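Local coordinates for ATP phosphoribosyltransferase (Thermotoga maritima, PDB 1O63), which catalyses the condensation of ATP with 5-phosphoribose 1-diphosphate to give N'-(5'-phosphoribosyl)-ATP, the first step of histidine biosynthesis, at the interface of chains A and B. Numbering follows the deposited sequence. Chains: chain A/B, ATP phosphoribosyltransferase.

Contact 1: the interface of chains A and B. Residues chain A 34, 43, 45, 53, 58; chain B 136-137, 139-140.
B:Leu136 (phi/psi -72/-23°) and B:Ala140, one turn apart on the short helix 136-140 of chain B, face A:Phe43 and A:Val45 on the extended strand 40-45 of chain A, with A:Tyr53 from helix 50-55 alongside. The patch is mainly apolar. B:Ala140 sets its methyl over one face of the A:Phe43 ring. B:Ala140 CB stands 3.6 Å above the plane of the A:Phe43 ring and is displaced toward the rim, on the side of CE2 and CZ. This is a CH-pi contact. B:Leu136 reaches deeper. Its CG lies anti to the backbone N (chi1 177°), which carries the branched end away from the helix and into chain A. There CD2 of B:Leu136 packs tightly against A:Val45 CG1, at 3.5 Å. B:Leu136 CD2 also meets CB of A:Phe43 at 3.8 Å, and the two side chains cross at about a right angle. The phenol oxygen OH of A:Tyr53 lies 3.6 Å from CG of B:Leu136, a packing contact. Within chain A, CG1 of A:Val45 rests over a face of the A:Tyr53 ring and so backs the tyrosine. A leucine in place of A:Phe43 would probably leave the B:Ala140 methyl without the flat ring it rests on and open a gap beside it. At the rim, A:Leu34 CD2 and B:Ile139 CG2 approach more loosely, 4.4 Å apart. A water on the other flank lies 2.6 Å from the carbonyl O of A:Val58 and also reaches the carbonyl O of B:Ala140. The site docks the short helix 136-140 of chain B on chain A, against strands 34-37 and 40-45, helix 50-55 and the loop that follows it.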
loop_
_atom_site.group_PDB
_atom_site.type_symbol
_atom_site.label_atom_id
_atom_site.label_comp_id
_atom_site.label_asym_id
_atom_site.label_seq_id
_atom_site.Cartn_x
_atom_site.Cartn_y
_atom_site.Cartn_z
ATOM N N LEU A 34 -15.610 -1.094 -11.372
ATOM C CA LEU A 34 -16.862 -1.882 -11.319
ATOM C C LEU A 34 -17.221 -2.524 -12.646
ATOM O O LEU A 34 -17.287 -1.810 -13.652
ATOM C CB LEU A 34 -18.003 -0.925 -10.919
ATOM C CG LEU A 34 -19.376 -1.570 -10.722
ATOM C CD1 LEU A 34 -19.367 -2.388 -9.425
ATOM C CD2 LEU A 34 -20.458 -0.504 -10.660
ATOM N N PHE A 43 -16.663 -5.980 -7.965
ATOM C CA PHE A 43 -15.962 -4.820 -7.399
ATOM C C PHE A 43 -14.453 -5.063 -7.614
ATOM O O PHE A 43 -13.962 -6.105 -7.171
ATOM C CB PHE A 43 -16.297 -4.710 -5.924
ATOM C CG PHE A 43 -17.762 -4.523 -5.616
ATOM C CD1 PHE A 43 -18.373 -5.305 -4.634
ATOM C CD2 PHE A 43 -18.509 -3.560 -6.234
ATOM C CE1 PHE A 43 -19.716 -5.090 -4.337
ATOM C CE2 PHE A 43 -19.839 -3.324 -5.936
ATOM C CZ PHE A 43 -20.458 -4.140 -4.986
ATOM N N VAL A 45 -10.904 -4.301 -6.609
ATOM C CA VAL A 45 -10.328 -3.664 -5.427
ATOM C C VAL A 45 -8.902 -4.123 -5.174
ATOM O O VAL A 45 -8.467 -5.105 -5.784
ATOM C CB VAL A 45 -11.173 -3.970 -4.168
ATOM C CG1 VAL A 45 -12.633 -3.518 -4.378
ATOM C CG2 VAL A 45 -11.159 -5.462 -3.827
ATOM N N TYR A 53 -14.184 -6.015 2.057
ATOM C CA TYR A 53 -15.472 -5.960 1.374
ATOM C C TYR A 53 -16.381 -7.105 1.790
ATOM O O TYR A 53 -17.618 -6.936 1.873
ATOM C CB TYR A 53 -15.287 -5.993 -0.173
ATOM C CG TYR A 53 -15.063 -4.573 -0.693
ATOM C CD1 TYR A 53 -13.929 -3.848 -0.336
ATOM C CD2 TYR A 53 -16.013 -3.960 -1.476
ATOM C CE1 TYR A 53 -13.747 -2.553 -0.786
ATOM C CE2 TYR A 53 -15.857 -2.677 -1.924
ATOM C CZ TYR A 53 -14.719 -1.969 -1.566
ATOM O OH TYR A 53 -14.605 -0.677 -2.031
ATOM N N VAL A 58 -20.595 -6.381 1.888
ATOM C CA VAL A 58 -21.023 -5.737 0.633
ATOM C C VAL A 58 -20.775 -6.624 -0.574
ATOM O O VAL A 58 -21.288 -6.383 -1.689
ATOM C CB VAL A 58 -20.388 -4.351 0.462
ATOM C CG1 VAL A 58 -20.820 -3.428 1.630
ATOM C CG2 VAL A 58 -18.878 -4.434 0.419
ATOM N N LEU B 136 -14.703 3.730 -4.690
ATOM C CA LEU B 136 -15.642 2.611 -4.828
ATOM C C LEU B 136 -16.433 2.335 -3.560
ATOM O O LEU B 136 -17.560 1.798 -3.658
ATOM C CB LEU B 136 -14.912 1.339 -5.269
ATOM C CG LEU B 136 -15.802 0.075 -5.369
ATOM C CD1 LEU B 136 -16.788 0.229 -6.521
ATOM C CD2 LEU B 136 -14.931 -1.155 -5.545
ATOM N N ALA B 137 -15.957 2.718 -2.373
ATOM C CA ALA B 137 -16.666 2.410 -1.139
ATOM C C ALA B 137 -18.096 2.887 -1.074
ATOM O O ALA B 137 -18.998 2.056 -0.788
ATOM C CB ALA B 137 -15.879 2.805 0.106
ATOM N N ILE B 139 -20.080 3.698 -3.622
ATOM C CA ILE B 139 -20.823 3.059 -4.718
ATOM C C ILE B 139 -21.286 1.672 -4.312
ATOM O O ILE B 139 -22.423 1.236 -4.518
ATOM C CB ILE B 139 -19.943 3.018 -5.986
ATOM C CG1 ILE B 139 -19.893 4.341 -6.707
ATOM C CG2 ILE B 139 -20.474 1.949 -6.973
ATOM C CD1 ILE B 139 -19.749 5.612 -5.966
ATOM N N ALA B 140 -20.408 0.950 -3.614
ATOM C CA ALA B 140 -20.660 -0.409 -3.179
ATOM C C ALA B 140 -21.455 -0.507 -1.903
ATOM O O ALA B 140 -21.793 -1.609 -1.442
ATOM C CB ALA B 140 -19.315 -1.138 -3.048
HETATM O O HOH W 1 -23.047 -4.473 -2.197
#

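Contact 2: the interface of chains A and B. Residues chain A 136-137, 140; chain B 33-34, 43, 53, 58.
A:Leu136 and A:Ala140 form the tight part of this contact, against B:Tyr53, B:Phe43 and B:Ile33. The isobutyl group of A:Leu136 lies between the phenol oxygen of B:Tyr53 and the backbone carbonyl of B:Ile33. A:Leu136 CG is 3.4 Å from B:Tyr53 OH, and A:Leu136 CD2 is 3.5 Å from B:Ile33 O. Both are packing contacts of carbon with oxygen. CD2 also touches CB of B:Phe43, and the leucine crosses that side chain at about a right angle. At the leucine's beta carbon, B:Ile33 brings CD1, the end of its longer branch, to 3.8 Å from A:Leu136 CB. A chi1 of 62° turns CG1 of B:Ile33 into the space between its backbone N and carbonyl carbon, and from there the chain extends toward the start of the helix. One turn along, the methyl CB of A:Ala140 sits over a face of the B:Phe43 ring, 3.8 Å from the ring centroid, nearest CE2. This CH-pi contact is flanked by CE2 of B:Tyr53, also 3.8 Å from A:Ala140 CB. The packing thins out at both margins. B:Leu34 comes no nearer than 4.5 Å, from its CB to CD1 of A:Leu136, and gives up little surface. At the other margin CB of B:Val58 is 3.9 Å from the carbonyl O of A:Ala140, again with little surface hidden. A:Ala137 adds only a slight contact beside the tyrosine hydroxyl. The site seats the short helix of chain A on chain B by shape and apolar packing, and it probably contributes to holding the two HisG subunits together.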
loop_
_atom_site.group_PDB
_atom_site.type_symbol
_atom_site.label_atom_id
_atom_site.label_comp_id
_atom_site.label_asym_id
_atom_site.label_seq_id
_atom_site.Cartn_x
_atom_site.Cartn_y
_atom_site.Cartn_z
ATOM N N LEU A 136 15.595 -2.871 -0.974
ATOM C CA LEU A 136 16.530 -1.789 -0.673
ATOM C C LEU A 136 16.938 -1.781 0.799
ATOM O O LEU A 136 18.035 -1.318 1.130
ATOM C CB LEU A 136 15.873 -0.451 -1.023
ATOM C CG LEU A 136 16.593 0.833 -0.663
ATOM C CD1 LEU A 136 17.963 0.874 -1.331
ATOM C CD2 LEU A 136 15.766 2.057 -1.058
ATOM N N ALA A 137 16.138 -2.322 1.717
ATOM C CA ALA A 137 16.455 -2.238 3.143
ATOM C C ALA A 137 17.813 -2.718 3.582
ATOM O O ALA A 137 18.531 -1.984 4.295
ATOM C CB ALA A 137 15.336 -2.891 3.968
ATOM N N ALA A 140 20.663 -0.427 2.278
ATOM C CA ALA A 140 20.662 0.877 2.910
ATOM C C ALA A 140 21.058 0.816 4.387
ATOM O O ALA A 140 21.178 1.873 5.040
ATOM C CB ALA A 140 19.284 1.559 2.822
ATOM N N ILE B 33 16.274 2.001 -7.294
ATOM C CA ILE B 33 16.087 2.245 -5.876
ATOM C C ILE B 33 17.238 2.946 -5.187
ATOM O O ILE B 33 17.107 3.280 -4.008
ATOM C CB ILE B 33 15.814 0.908 -5.122
ATOM C CG1 ILE B 33 17.013 -0.021 -5.248
ATOM C CG2 ILE B 33 14.533 0.274 -5.626
ATOM C CD1 ILE B 33 16.795 -1.385 -4.587
ATOM N N LEU B 34 18.352 3.181 -5.875
ATOM C CA LEU B 34 19.485 3.844 -5.255
ATOM C C LEU B 34 20.347 4.643 -6.221
ATOM O O LEU B 34 20.752 4.155 -7.269
ATOM C CB LEU B 34 20.392 2.766 -4.609
ATOM C CG LEU B 34 21.631 3.352 -3.902
ATOM C CD1 LEU B 34 21.209 4.036 -2.615
ATOM C CD2 LEU B 34 22.664 2.275 -3.651
ATOM N N PHE B 43 18.125 7.185 -1.514
ATOM C CA PHE B 43 17.327 5.960 -1.455
ATOM C C PHE B 43 15.956 6.308 -2.072
ATOM O O PHE B 43 15.311 7.243 -1.601
ATOM C CB PHE B 43 17.146 5.483 -0.023
ATOM C CG PHE B 43 18.438 5.298 0.733
ATOM C CD1 PHE B 43 18.710 6.016 1.874
ATOM C CD2 PHE B 43 19.378 4.373 0.290
ATOM C CE1 PHE B 43 19.895 5.825 2.562
ATOM C CE2 PHE B 43 20.570 4.206 0.955
ATOM C CZ PHE B 43 20.845 4.937 2.090
ATOM N N TYR B 53 12.649 5.669 6.913
ATOM C CA TYR B 53 14.097 5.677 6.649
ATOM C C TYR B 53 14.784 6.755 7.498
ATOM O O TYR B 53 15.953 6.599 7.877
ATOM C CB TYR B 53 14.373 5.893 5.168
ATOM C CG TYR B 53 14.444 4.604 4.366
ATOM C CD1 TYR B 53 13.307 3.870 4.089
ATOM C CD2 TYR B 53 15.659 4.144 3.863
ATOM C CE1 TYR B 53 13.364 2.687 3.350
ATOM C CE2 TYR B 53 15.734 2.966 3.159
ATOM C CZ TYR B 53 14.581 2.240 2.898
ATOM O OH TYR B 53 14.676 1.100 2.160
ATOM N N VAL B 58 18.761 5.911 8.899
ATOM C CA VAL B 58 19.521 5.515 7.716
ATOM C C VAL B 58 19.607 6.695 6.769
ATOM O O VAL B 58 20.547 6.820 5.997
ATOM C CB VAL B 58 18.902 4.288 7.013
ATOM C CG1 VAL B 58 18.703 3.158 8.031
ATOM C CG2 VAL B 58 17.595 4.613 6.348
#

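Contact 1 and contact 2 are twins, related by the two-fold axis with the chains exchanged. Their C-alpha centres are about 35 Å apart. Each chain offers helix 136-140 at one contact, and strand 40-45, helix 50-55 and the nearby loop at the other. The pair therefore links the chains reciprocally at two separate places. The twins are close but not identical: Leu136 buries 61 Å² at contact 2 against 46 Å² at contact 1, while Leu34 and Phe43 bury more at contact 1. HisG works in a heteromultimer with HisZ. The pairing seen here may form part of that assembly, but the structure alone does not show it.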